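Local coordinates for tetratricopeptide TPR_2 repeat protein (Thermobaculum terrenum, PDB 5DJS) that is of unknown function but joins tetratricopeptide repeats to a family 41 glycosyltransferase region of the GT-B clan and holds a uridine-5'-diphosphate molecule in the model, at residues 137-142 with 274-279; 265-270 with 281-286; 310-315 with 499-504; 171-176 with 203-208. The protein carries 1 engineered substitution. One frame throughout, in Å; residues are numbered along the deposited sequence.

Contact 1 (137-142 with 274-279); sequences LDWARR and TGMRAM
An ST turn at Thr274 sets the loop 274-279 against one side of the helical segment 137-142: Thr274 OG1 accepts from Met276 N at 3.3 Å, with a nearly straight N-H...O angle of 166°, and the same hydroxyl oxygen is hydrogen-bonded to Glu299. The turn presents the backbone of Gly275 to the helix, where Ala140 CB meets Gly275 O. The CA of Gly275 is 4.6 Å from the CA of Leu137, so backbone meets helix directly. Leu137 directs its CB away, yet its CD2 branch returns to Gly275 O at 3.8 Å. On the other flank, Trp139, with CG anti to the backbone N (chi1 180°), offers the rim of its six-membered ring. Met276 CG lies in the ring plane, 3.8 Å from Trp139 CZ3, and Met276 SD stands 5.4 Å from the centroid of that ring, 88° off its normal, an edge-on Met-aromatic contact. The contact thus packs helix 129-143 on the loop between strands 263-266 and 281-285; Leu253 of helix 253-257 touches both Trp139 and Met276, and the indole NE1 bonds to His111 O of helix 111-120.

Contact 2 (265-270 with 281-286); sequences VTWLAA and YLVGDQ
Val283 is the apolar centre of this pairing, touched by two side chains of the segment 265-270. Its CG1 stands anti to the backbone N (chi1 179°), which places CG2 beside that N and 3.5 Å from Val265 CG1. On its other flank Val283 CB meets Trp267 CD1 at 3.7 Å, the two side chains crossing obliquely. Val283 O touches the indole in its plane, 3.3 Å from Trp267 CD1, but this is not a hydrogen bond; Trp267 NE1 donates to Tyr308 O instead. Val265 shares its face of the sheet with Tyr281, whose ring leads away from it. Thr266 and Leu282 run side by side on the opposite face, with Thr266 CG2 3.6 Å from Leu282 CD1; the same leucine methyl reaches Ala270 CB. Thr266 CG2 takes the crowded position between backbone N and carbonyl carbon, and OG1, turned anti to N (chi1 -164°), is hydrogen-bonded to Asp243.

The register is parallel, Val265 with Tyr281 and Thr266 with Leu282. Thr266 uses both its backbone groups: its N donates to Tyr281 O at 2.9 Å, and its O accepts from Val283 N at 3.1 Å, nearly along the C=O axis. Beyond this pair the chains diverge, and a water bridges them, accepting from Leu268 N and donating to Val283 O at 3.0 Å.

Both strands are interior to a six-stranded parallel sheet, flanked by 240-243 and 300-304. Met515 of helix 479-521 touches Val265, Tyr281 and Val283, while Val184 of helix 176-187 meets Trp267.

Contact 3 (310-315 with 499-504); sequences PCNPPP and SDQGSF
Asp500 OD2 is the best-held polar atom here, gripped across the contact by one hydrogen bond, from Cys311 N at 2.6 Å. The N-H...O angle is 153°, and the donor arrives nearly along the C-O axis of the carboxylate. Asp500 CG stands anti to the backbone N, which carries the buried carboxylate from the helix to the loop. Its other oxygen, OD1, forms a salt bridge with Arg306, so the two oxygens have separate partners, an arrangement that would probably favour the ionised form.

One helical turn further on, Phe504, also with CG anti to N, lays a ring face under Pro310. The proline CD sits 4.0 Å from the centroid of the Phe504 ring and 22° off its normal, a CH-pi contact, and Pro310 N lies over the ring centre as well. Next to Asp500 along the helix, Gln501 crosses Asn312 obliquely, with amide planes 25° apart. Asn312 CG and ND2 rest on Gln501 CB, and Asn312 ND2 is 3.7 Å from Gln501 OE1, too long to count as a hydrogen bond; the glutamine amide is held elsewhere, its NE2 donating to Glu186 and to Pro183 O.

The loop 310-315, which follows strand 300-304, thus lies along the long helix 479-521. Helix 176-187 closes in through Pro183 on Pro310 and Asn312, and Trp430 of helix 423-430 bonds to Cys311 O.

Contact 4 (171-176 with 203-208); sequences ELRCHP and RSDALT
Arg173 and Asp205 both place CG in the crowded position between backbone N and carbonyl carbon, with chi1 of 66° and 61°. From there the arginine chain runs extended to NE, whereas Arg203 bends at chi3, and the two guanidinium groups end up stacked. Their centres are 3.5 Å apart and their planes 20° from parallel. The overlap is offset: Arg173 NH2 sits over the face of Arg203 toward its rim, 3.0 Å from Arg203 NH2. Two donors meet there, so the pair is no hydrogen bond. Like charges this close are probably offset by Asp201, which forms a salt bridge with Arg203 NE and a long, weak ion pair with Arg173 NH1; the latter nitrogen also bonds to Gly170 O.

Asp205 occupies the N-cap position of helix 206-214. Its OD1 is met nearly along the C-O axis by Thr208 N at 3.3 Å, and a weaker bond comes from Leu207 N. The same carboxylate reaches across to the loop, where Asp205 OD2 accepts a nearly straight bond from Cys174 N at 3.0 Å through its syn lone pair, with a weak second bond from that N to OD1. One side chain therefore caps the helix and holds the loop that follows strand 163-169, in which Leu172 centres an inverse gamma turn.

Apolar side chains and backbone fill in around this bond. Cys174 SG lies 4.0 Å from Leu207 CB, and Leu207 CD2 sits beside Arg173 O. Cys174 also touches Tyr179 of helix 176-187, and its side chain is about 8 Å from the bound uridine-5'-diphosphate.

In the fold
Contacts 1, 2 and 4 gather around the six-stranded parallel sheet that contains strands 163-169, 263-266 and 281-285. Contact 2 joins two interior strands of it, and contact 1 packs the loop between those strands on helix 129-143; their centres are 16 Å apart and Met279 of contact 1 touches Val265 and Thr266. Contact 3 adds helix 479-521, its Phe504 touching Trp267 of contact 2. Contacts 1 and 3 lie farthest apart, centres 33 Å. Along the chain, contact 4 falls between the segments of contact 1, which alternate with those of contact 2; contact 3 follows. Helix 479-521 thus follows the second sheet but packs on the first, as is common in GT-B proteins.

Contact 1 (137-142 with 274-279)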
loop_
_atom_site.group_PDB
_atom_site.type_symbol
_atom_site.label_atom_id
_atom_site.label_comp_id
_atom_site.label_asym_id
_atom_site.label_seq_id
_atom_site.Cartn_x
_atom_site.Cartn_y
_atom_site.Cartn_z
ATOM N N LEU A 137 -8.512 -9.571 -14.369
ATOM C CA LEU A 137 -9.118 -10.807 -14.827
ATOM C C LEU A 137 -8.134 -11.623 -15.658
ATOM O O LEU A 137 -7.979 -12.824 -15.434
ATOM C CB LEU A 137 -10.355 -10.510 -15.673
ATOM C CG LEU A 137 -11.582 -9.944 -14.977
ATOM C CD1 LEU A 137 -12.626 -9.538 -16.000
ATOM C CD2 LEU A 137 -12.166 -10.941 -13.995
ATOM N N ASP A 138 -7.473 -10.960 -16.609
ATOM C CA ASP A 138 -6.475 -11.617 -17.474
ATOM C C ASP A 138 -5.431 -12.331 -16.638
ATOM O O ASP A 138 -5.123 -13.470 -16.903
ATOM C CB ASP A 138 -5.796 -10.610 -18.418
ATOM C CG ASP A 138 -5.198 -11.271 -19.661
ATOM O OD1 ASP A 138 -4.014 -11.662 -19.642
ATOM O OD2 ASP A 138 -5.912 -11.369 -20.678
ATOM N N TRP A 139 -4.927 -11.655 -15.608
ATOM C CA TRP A 139 -3.963 -12.227 -14.664
ATOM C C TRP A 139 -4.514 -13.473 -14.000
ATOM O O TRP A 139 -3.870 -14.521 -14.002
ATOM C CB TRP A 139 -3.619 -11.189 -13.587
ATOM C CG TRP A 139 -2.646 -11.613 -12.541
ATOM C CD1 TRP A 139 -1.298 -11.540 -12.602
ATOM C CD2 TRP A 139 -2.962 -12.125 -11.254
ATOM N NE1 TRP A 139 -0.731 -11.981 -11.429
ATOM C CE2 TRP A 139 -1.738 -12.354 -10.582
ATOM C CE3 TRP A 139 -4.166 -12.420 -10.596
ATOM C CZ2 TRP A 139 -1.681 -12.866 -9.284
ATOM C CZ3 TRP A 139 -4.107 -12.923 -9.289
ATOM C CH2 TRP A 139 -2.873 -13.144 -8.656
ATOM N N ALA A 140 -5.707 -13.331 -13.428
ATOM C CA ALA A 140 -6.359 -14.389 -12.659
ATOM C C ALA A 140 -6.552 -15.617 -13.509
ATOM O O ALA A 140 -6.191 -16.725 -13.100
ATOM C CB ALA A 140 -7.707 -13.910 -12.135
ATOM N N ARG A 141 -7.118 -15.410 -14.691
ATOM C CA ARG A 141 -7.339 -16.496 -15.655
ATOM C C ARG A 141 -6.056 -17.276 -15.953
ATOM O O ARG A 141 -6.090 -18.493 -16.063
ATOM C CB ARG A 141 -7.933 -15.939 -16.953
ATOM C CG ARG A 141 -8.690 -16.954 -17.790
ATOM C CD ARG A 141 -8.896 -16.465 -19.218
ATOM N NE ARG A 141 -7.611 -16.107 -19.851
ATOM C CZ ARG A 141 -7.250 -14.893 -20.287
ATOM N NH1 ARG A 141 -8.072 -13.843 -20.224
ATOM N NH2 ARG A 141 -6.039 -14.731 -20.813
ATOM N N ARG A 142 -4.936 -16.568 -16.060
ATOM C CA ARG A 142 -3.651 -17.179 -16.378
ATOM C C ARG A 142 -3.057 -17.963 -15.216
ATOM O O ARG A 142 -2.594 -19.083 -15.416
ATOM C CB ARG A 142 -2.642 -16.116 -16.831
ATOM C CG ARG A 142 -2.927 -15.560 -18.216
ATOM C CD ARG A 142 -1.925 -14.489 -18.616
ATOM N NE ARG A 142 -2.403 -13.778 -19.795
ATOM C CZ ARG A 142 -2.375 -14.239 -21.047
ATOM N NH1 ARG A 142 -1.866 -15.436 -21.332
ATOM N NH2 ARG A 142 -2.862 -13.482 -22.034
ATOM N N THR A 274 -8.903 -8.452 -6.783
ATOM C CA THR A 274 -7.818 -9.383 -7.083
ATOM C C THR A 274 -7.962 -9.982 -8.488
ATOM O O THR A 274 -6.982 -10.471 -9.056
ATOM C CB THR A 274 -7.799 -10.565 -6.102
ATOM O OG1 THR A 274 -9.090 -11.206 -6.088
ATOM C CG2 THR A 274 -7.421 -10.093 -4.694
ATOM N N GLY A 275 -9.198 -9.983 -9.003
ATOM C CA GLY A 275 -9.535 -10.584 -10.273
ATOM C C GLY A 275 -9.906 -12.053 -10.171
ATOM O O GLY A 275 -10.371 -12.635 -11.169
ATOM N N MET A 276 -9.742 -12.641 -8.979
ATOM C CA MET A 276 -9.794 -14.094 -8.793
ATOM C C MET A 276 -11.209 -14.595 -8.502
ATOM O O MET A 276 -11.966 -13.931 -7.801
ATOM C CB MET A 276 -8.889 -14.502 -7.625
ATOM C CG MET A 276 -7.421 -14.196 -7.828
ATOM S SD MET A 276 -6.458 -14.383 -6.314
ATOM C CE MET A 276 -6.571 -16.149 -6.043
ATOM N N ARG A 277 -11.539 -15.784 -9.019
ATOM C CA ARG A 277 -12.734 -16.541 -8.590
ATOM C C ARG A 277 -12.595 -17.018 -7.143
ATOM O O ARG A 277 -13.571 -16.994 -6.392
ATOM C CB ARG A 277 -12.962 -17.785 -9.460
ATOM C CG ARG A 277 -13.406 -17.531 -10.889
ATOM C CD ARG A 277 -13.601 -18.848 -11.635
ATOM N NE ARG A 277 -15.018 -19.147 -11.859
ATOM C CZ ARG A 277 -15.737 -18.768 -12.928
ATOM N NH1 ARG A 277 -15.197 -18.056 -13.925
ATOM N NH2 ARG A 277 -17.025 -19.108 -13.008
ATOM N N ALA A 278 -11.385 -17.464 -6.779
ATOM C CA ALA A 278 -11.084 -18.005 -5.443
ATOM C C ALA A 278 -11.267 -17.042 -4.259
ATOM O O ALA A 278 -11.407 -17.496 -3.114
ATOM C CB ALA A 278 -9.670 -18.562 -5.411
ATOM N N MET A 279 -11.245 -15.733 -4.514
ATOM C CA MET A 279 -11.508 -14.751 -3.461
ATOM C C MET A 279 -13.017 -14.495 -3.377
ATOM O O MET A 279 -13.645 -14.045 -4.336
ATOM C CB MET A 279 -10.736 -13.464 -3.719
ATOM C CG MET A 279 -10.564 -12.580 -2.493
ATOM S SD MET A 279 -9.526 -13.272 -1.179
ATOM C CE MET A 279 -7.921 -13.385 -1.977
#

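Contact 2 (265-270 with 281-286)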
loop_
_atom_site.group_PDB
_atom_site.type_symbol
_atom_site.label_atom_id
_atom_site.label_comp_id
_atom_site.label_asym_id
_atom_site.label_seq_id
_atom_site.Cartn_x
_atom_site.Cartn_y
_atom_site.Cartn_z
ATOM N N VAL A 265 -11.078 -13.904 2.009
ATOM C CA VAL A 265 -11.358 -12.470 2.092
ATOM C C VAL A 265 -10.104 -11.656 1.788
ATOM O O VAL A 265 -9.009 -11.979 2.273
ATOM C CB VAL A 265 -11.785 -12.091 3.527
ATOM C CG1 VAL A 265 -12.065 -10.601 3.649
ATOM C CG2 VAL A 265 -12.999 -12.888 3.972
ATOM N N THR A 266 -10.263 -10.581 1.015
ATOM C CA THR A 266 -9.177 -9.595 0.833
ATOM C C THR A 266 -9.586 -8.279 1.520
ATOM O O THR A 266 -10.708 -7.799 1.342
ATOM C CB THR A 266 -8.776 -9.426 -0.662
ATOM O OG1 THR A 266 -7.511 -8.756 -0.751
ATOM C CG2 THR A 266 -9.831 -8.673 -1.490
ATOM N N TRP A 267 -8.684 -7.727 2.325
ATOM C CA TRP A 267 -8.985 -6.561 3.162
ATOM C C TRP A 267 -7.701 -5.793 3.522
ATOM O O TRP A 267 -6.620 -6.400 3.642
ATOM C CB TRP A 267 -9.707 -7.000 4.453
ATOM C CG TRP A 267 -9.816 -5.900 5.486
ATOM C CD1 TRP A 267 -10.599 -4.783 5.418
ATOM C CD2 TRP A 267 -9.105 -5.812 6.724
ATOM N NE1 TRP A 267 -10.421 -4.005 6.536
ATOM C CE2 TRP A 267 -9.510 -4.615 7.354
ATOM C CE3 TRP A 267 -8.172 -6.632 7.368
ATOM C CZ2 TRP A 267 -9.007 -4.213 8.588
ATOM C CZ3 TRP A 267 -7.666 -6.232 8.604
ATOM C CH2 TRP A 267 -8.086 -5.033 9.199
ATOM N N LEU A 268 -7.839 -4.467 3.665
ATOM C CA LEU A 268 -6.806 -3.561 4.199
ATOM C C LEU A 268 -5.928 -2.921 3.125
ATOM O O LEU A 268 -5.865 -1.707 3.038
ATOM C CB LEU A 268 -5.949 -4.231 5.286
ATOM C CG LEU A 268 -5.011 -3.353 6.099
ATOM C CD1 LEU A 268 -5.804 -2.574 7.111
ATOM C CD2 LEU A 268 -4.010 -4.203 6.844
ATOM N N ALA A 269 -5.269 -3.735 2.312
ATOM C CA ALA A 269 -4.375 -3.249 1.260
ATOM C C ALA A 269 -5.095 -3.107 -0.073
ATOM O O ALA A 269 -4.674 -2.323 -0.925
ATOM C CB ALA A 269 -3.178 -4.185 1.111
ATOM N N ALA A 270 -6.174 -3.861 -0.256
ATOM C CA ALA A 270 -6.895 -3.873 -1.510
ATOM C C ALA A 270 -7.385 -2.481 -1.839
ATOM O O ALA A 270 -7.964 -1.814 -0.992
ATOM C CB ALA A 270 -8.060 -4.846 -1.444
ATOM N N TYR A 281 -14.797 -12.724 -0.769
ATOM C CA TYR A 281 -15.168 -11.389 -0.265
ATOM C C TYR A 281 -14.042 -10.355 -0.324
ATOM O O TYR A 281 -12.870 -10.684 -0.177
ATOM C CB TYR A 281 -15.668 -11.509 1.174
ATOM C CG TYR A 281 -16.906 -12.361 1.269
ATOM C CD1 TYR A 281 -18.161 -11.821 0.994
ATOM C CD2 TYR A 281 -16.823 -13.710 1.597
ATOM C CE1 TYR A 281 -19.305 -12.592 1.070
ATOM C CE2 TYR A 281 -17.961 -14.497 1.669
ATOM C CZ TYR A 281 -19.199 -13.930 1.408
ATOM O OH TYR A 281 -20.327 -14.697 1.481
ATOM N N LEU A 282 -14.428 -9.106 -0.557
ATOM C CA LEU A 282 -13.565 -7.956 -0.354
ATOM C C LEU A 282 -14.267 -7.051 0.668
ATOM O O LEU A 282 -15.393 -6.613 0.426
ATOM C CB LEU A 282 -13.348 -7.229 -1.680
ATOM C CG LEU A 282 -12.366 -6.045 -1.670
ATOM C CD1 LEU A 282 -11.643 -5.900 -3.005
ATOM C CD2 LEU A 282 -13.061 -4.740 -1.318
ATOM N N VAL A 283 -13.613 -6.780 1.797
ATOM C CA VAL A 283 -14.188 -5.947 2.885
ATOM C C VAL A 283 -13.863 -4.441 2.728
ATOM O O VAL A 283 -12.736 -4.005 2.993
ATOM C CB VAL A 283 -13.697 -6.426 4.272
ATOM C CG1 VAL A 283 -14.263 -5.561 5.387
ATOM C CG2 VAL A 283 -14.082 -7.876 4.500
ATOM N N GLY A 284 -14.865 -3.664 2.309
ATOM C CA GLY A 284 -14.748 -2.207 2.157
ATOM C C GLY A 284 -15.694 -1.475 3.098
ATOM O O GLY A 284 -15.850 -1.859 4.268
ATOM N N ASP A 285 -16.310 -0.407 2.593
ATOM C CA ASP A 285 -17.371 0.301 3.328
ATOM C C ASP A 285 -18.268 1.103 2.379
ATOM O O ASP A 285 -18.013 1.143 1.169
ATOM C CB ASP A 285 -16.802 1.147 4.482
ATOM C CG ASP A 285 -16.181 2.455 4.037
ATOM O OD1 ASP A 285 -16.885 3.257 3.380
ATOM O OD2 ASP A 285 -15.013 2.714 4.418
ATOM N N GLN A 286 -19.308 1.729 2.923
ATOM C CA GLN A 286 -20.395 2.285 2.101
ATOM C C GLN A 286 -20.025 3.528 1.311
ATOM O O GLN A 286 -20.578 3.756 0.240
ATOM C CB GLN A 286 -21.613 2.578 2.964
ATOM C CG GLN A 286 -22.222 1.336 3.577
ATOM C CD GLN A 286 -23.400 1.664 4.464
ATOM O OE1 GLN A 286 -23.288 2.471 5.395
ATOM N NE2 GLN A 286 -24.542 1.050 4.183
HETATM O O HOH W 1 -9.952 -3.354 2.098
#

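Contact 3 (310-315 with 499-504)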
loop_
_atom_site.group_PDB
_atom_site.type_symbol
_atom_site.label_atom_id
_atom_site.label_comp_id
_atom_site.label_asym_id
_atom_site.label_seq_id
_atom_site.Cartn_x
_atom_site.Cartn_y
_atom_site.Cartn_z
ATOM N N PRO A 310 -9.612 0.528 11.369
ATOM C CA PRO A 310 -9.610 1.097 12.721
ATOM C C PRO A 310 -8.776 2.388 12.831
ATOM O O PRO A 310 -7.581 2.384 12.527
ATOM C CB PRO A 310 -8.993 -0.028 13.570
ATOM C CG PRO A 310 -8.075 -0.748 12.640
ATOM C CD PRO A 310 -8.659 -0.599 11.254
ATOM N N CYS A 311 -9.412 3.466 13.295
ATOM C CA CYS A 311 -8.816 4.814 13.380
ATOM C C CYS A 311 -8.175 5.208 14.733
ATOM O O CYS A 311 -7.722 6.351 14.895
ATOM C CB CYS A 311 -9.884 5.840 13.011
ATOM S SG CYS A 311 -10.563 5.613 11.356
ATOM N N ASN A 312 -8.121 4.291 15.697
ATOM C CA ASN A 312 -7.492 4.604 16.991
ATOM C C ASN A 312 -5.979 4.798 16.847
ATOM O O ASN A 312 -5.321 3.985 16.201
ATOM C CB ASN A 312 -7.804 3.524 18.042
ATOM C CG ASN A 312 -7.189 2.179 17.703
ATOM O OD1 ASN A 312 -7.438 1.637 16.635
ATOM N ND2 ASN A 312 -6.361 1.656 18.592
ATOM N N PRO A 313 -5.419 5.865 17.448
ATOM C CA PRO A 313 -4.007 6.185 17.232
ATOM C C PRO A 313 -3.076 5.378 18.121
ATOM O O PRO A 313 -3.524 4.828 19.118
ATOM C CB PRO A 313 -3.939 7.645 17.646
ATOM C CG PRO A 313 -4.873 7.701 18.805
ATOM C CD PRO A 313 -6.003 6.754 18.469
ATOM N N PRO A 314 -1.778 5.338 17.787
ATOM C CA PRO A 314 -0.840 4.634 18.658
ATOM C C PRO A 314 -0.651 5.357 20.004
ATOM O O PRO A 314 -1.034 6.529 20.138
ATOM C CB PRO A 314 0.459 4.620 17.837
ATOM C CG PRO A 314 0.354 5.813 16.955
ATOM C CD PRO A 314 -1.104 5.934 16.617
ATOM N N PRO A 315 -0.069 4.662 21.002
ATOM C CA PRO A 315 0.133 5.297 22.305
ATOM C C PRO A 315 1.190 6.418 22.283
ATOM O O PRO A 315 1.002 7.438 22.945
ATOM C CB PRO A 315 0.568 4.129 23.201
ATOM C CG PRO A 315 1.205 3.150 22.267
ATOM C CD PRO A 315 0.487 3.292 20.956
ATOM N N SER A 499 -13.116 4.410 21.862
ATOM C CA SER A 499 -14.044 3.365 21.407
ATOM C C SER A 499 -13.640 2.607 20.125
ATOM O O SER A 499 -14.020 1.445 19.964
ATOM C CB SER A 499 -15.448 3.961 21.227
ATOM O OG SER A 499 -15.496 4.842 20.126
ATOM N N ASP A 500 -12.862 3.235 19.238
ATOM C CA ASP A 500 -12.792 2.806 17.820
ATOM C C ASP A 500 -12.135 1.454 17.551
ATOM O O ASP A 500 -12.565 0.732 16.649
ATOM C CB ASP A 500 -12.111 3.875 16.970
ATOM C CG ASP A 500 -12.447 3.748 15.518
ATOM O OD1 ASP A 500 -13.631 3.893 15.182
ATOM O OD2 ASP A 500 -11.543 3.505 14.699
ATOM N N GLN A 501 -11.095 1.121 18.314
ATOM C CA GLN A 501 -10.488 -0.216 18.271
ATOM C C GLN A 501 -11.560 -1.303 18.375
ATOM O O GLN A 501 -11.810 -2.022 17.415
ATOM C CB GLN A 501 -9.446 -0.380 19.387
ATOM C CG GLN A 501 -8.923 -1.801 19.558
ATOM C CD GLN A 501 -7.668 -1.884 20.403
ATOM O OE1 GLN A 501 -7.286 -0.925 21.069
ATOM N NE2 GLN A 501 -7.014 -3.044 20.377
ATOM N N GLY A 502 -12.223 -1.372 19.526
ATOM C CA GLY A 502 -13.256 -2.375 19.789
ATOM C C GLY A 502 -14.505 -2.205 18.950
ATOM O O GLY A 502 -15.155 -3.187 18.584
ATOM N N SER A 503 -14.844 -0.961 18.636
ATOM C CA SER A 503 -16.008 -0.677 17.807
ATOM C C SER A 503 -15.818 -1.220 16.381
ATOM O O SER A 503 -16.729 -1.847 15.829
ATOM C CB SER A 503 -16.287 0.824 17.781
ATOM O OG SER A 503 -17.605 1.063 17.347
ATOM N N PHE A 504 -14.627 -1.005 15.804
ATOM C CA PHE A 504 -14.320 -1.518 14.462
ATOM C C PHE A 504 -14.292 -3.047 14.409
ATOM O O PHE A 504 -14.959 -3.644 13.559
ATOM C CB PHE A 504 -12.976 -1.001 13.914
ATOM C CG PHE A 504 -12.563 -1.680 12.624
ATOM C CD1 PHE A 504 -13.226 -1.388 11.438
ATOM C CD2 PHE A 504 -11.561 -2.652 12.602
ATOM C CE1 PHE A 504 -12.891 -2.016 10.247
ATOM C CE2 PHE A 504 -11.221 -3.292 11.410
ATOM C CZ PHE A 504 -11.883 -2.971 10.232
#

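Contact 4 (171-176 with 203-208)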
loop_
_atom_site.group_PDB
_atom_site.type_symbol
_atom_site.label_atom_id
_atom_site.label_comp_id
_atom_site.label_asym_id
_atom_site.label_seq_id
_atom_site.Cartn_x
_atom_site.Cartn_y
_atom_site.Cartn_z
ATOM N N GLU A 171 3.787 -8.113 4.816
ATOM C CA GLU A 171 4.173 -6.872 5.478
ATOM C C GLU A 171 3.542 -6.730 6.886
ATOM O O GLU A 171 2.995 -5.682 7.258
ATOM C CB GLU A 171 3.947 -5.673 4.554
ATOM C CG GLU A 171 2.569 -5.616 3.939
ATOM C CD GLU A 171 2.467 -6.269 2.567
ATOM O OE1 GLU A 171 3.442 -6.884 2.081
ATOM O OE2 GLU A 171 1.378 -6.146 1.961
ATOM N N LEU A 172 3.659 -7.819 7.652
ATOM C CA LEU A 172 3.403 -7.842 9.085
ATOM C C LEU A 172 4.621 -7.274 9.796
ATOM O O LEU A 172 5.466 -8.028 10.246
ATOM C CB LEU A 172 3.142 -9.285 9.571
ATOM C CG LEU A 172 1.930 -10.018 8.981
ATOM C CD1 LEU A 172 1.717 -11.337 9.702
ATOM C CD2 LEU A 172 0.669 -9.174 9.053
ATOM N N ARG A 173 4.701 -5.944 9.854
ATOM C CA ARG A 173 5.821 -5.196 10.461
ATOM C C ARG A 173 5.442 -3.711 10.520
ATOM O O ARG A 173 4.290 -3.367 10.221
ATOM C CB ARG A 173 7.131 -5.391 9.665
ATOM C CG ARG A 173 7.119 -4.800 8.263
ATOM C CD ARG A 173 8.469 -4.921 7.566
ATOM N NE ARG A 173 8.319 -4.592 6.153
ATOM C CZ ARG A 173 7.861 -5.417 5.214
ATOM N NH1 ARG A 173 7.534 -6.678 5.489
ATOM N NH2 ARG A 173 7.757 -4.981 3.969
ATOM N N CYS A 174 6.393 -2.840 10.893
ATOM C CA CYS A 174 6.201 -1.377 10.863
ATOM C C CYS A 174 5.863 -0.941 9.448
ATOM O O CYS A 174 6.750 -0.633 8.655
ATOM C CB CYS A 174 7.448 -0.634 11.356
ATOM S SG CYS A 174 7.744 -0.827 13.126
ATOM N N HIS A 175 4.565 -0.936 9.158
ATOM C CA HIS A 175 4.047 -0.771 7.814
ATOM C C HIS A 175 2.531 -0.660 7.930
ATOM O O HIS A 175 1.938 -1.342 8.756
ATOM C CB HIS A 175 4.424 -1.991 6.959
ATOM C CG HIS A 175 3.930 -1.917 5.552
ATOM N ND1 HIS A 175 4.585 -1.218 4.563
ATOM C CD2 HIS A 175 2.828 -2.435 4.973
ATOM C CE1 HIS A 175 3.908 -1.313 3.430
ATOM N NE2 HIS A 175 2.836 -2.051 3.654
ATOM N N PRO A 176 1.893 0.197 7.118
ATOM C CA PRO A 176 0.437 0.345 7.150
ATOM C C PRO A 176 -0.361 -0.908 7.498
ATOM O O PRO A 176 -1.219 -0.848 8.374
ATOM C CB PRO A 176 0.131 0.801 5.726
ATOM C CG PRO A 176 1.282 1.726 5.446
ATOM C CD PRO A 176 2.483 1.150 6.158
ATOM N N ARG A 203 11.570 -10.081 7.545
ATOM C CA ARG A 203 11.779 -8.899 8.386
ATOM C C ARG A 203 10.891 -8.956 9.634
ATOM O O ARG A 203 9.661 -9.039 9.539
ATOM C CB ARG A 203 11.508 -7.603 7.615
ATOM C CG ARG A 203 12.646 -7.171 6.717
ATOM C CD ARG A 203 12.210 -6.062 5.782
ATOM N NE ARG A 203 11.320 -6.559 4.727
ATOM C CZ ARG A 203 10.932 -5.860 3.656
ATOM N NH1 ARG A 203 11.345 -4.606 3.467
ATOM N NH2 ARG A 203 10.121 -6.418 2.758
ATOM N N SER A 204 11.541 -8.928 10.795
ATOM C CA SER A 204 10.872 -9.034 12.084
ATOM C C SER A 204 11.385 -7.924 13.004
ATOM O O SER A 204 12.472 -8.035 13.591
ATOM C CB SER A 204 11.122 -10.420 12.685
ATOM O OG SER A 204 10.432 -10.604 13.908
ATOM N N ASP A 205 10.610 -6.840 13.081
ATOM C CA ASP A 205 10.904 -5.684 13.943
ATOM C C ASP A 205 10.030 -5.684 15.209
ATOM O O ASP A 205 9.276 -6.620 15.438
ATOM C CB ASP A 205 10.760 -4.375 13.137
ATOM C CG ASP A 205 9.345 -4.145 12.584
ATOM O OD1 ASP A 205 8.352 -4.647 13.151
ATOM O OD2 ASP A 205 9.233 -3.424 11.567
ATOM N N ALA A 206 10.138 -4.643 16.028
ATOM C CA ALA A 206 9.324 -4.512 17.250
ATOM C C ALA A 206 7.815 -4.776 17.065
ATOM O O ALA A 206 7.183 -5.364 17.943
ATOM C CB ALA A 206 9.534 -3.133 17.873
ATOM N N LEU A 207 7.239 -4.336 15.944
ATOM C CA LEU A 207 5.802 -4.529 15.696
ATOM C C LEU A 207 5.450 -6.002 15.402
ATOM O O LEU A 207 4.388 -6.474 15.815
ATOM C CB LEU A 207 5.313 -3.616 14.564
ATOM C CG LEU A 207 3.833 -3.681 14.163
ATOM C CD1 LEU A 207 2.888 -3.714 15.348
ATOM C CD2 LEU A 207 3.451 -2.489 13.304
ATOM N N THR A 208 6.333 -6.727 14.710
ATOM C CA THR A 208 6.091 -8.149 14.428
ATOM C C THR A 208 6.126 -8.937 15.740
ATOM O O THR A 208 5.308 -9.831 15.949
ATOM C CB THR A 208 7.076 -8.778 13.397
ATOM O OG1 THR A 208 8.352 -9.010 13.996
ATOM C CG2 THR A 208 7.257 -7.895 12.207
#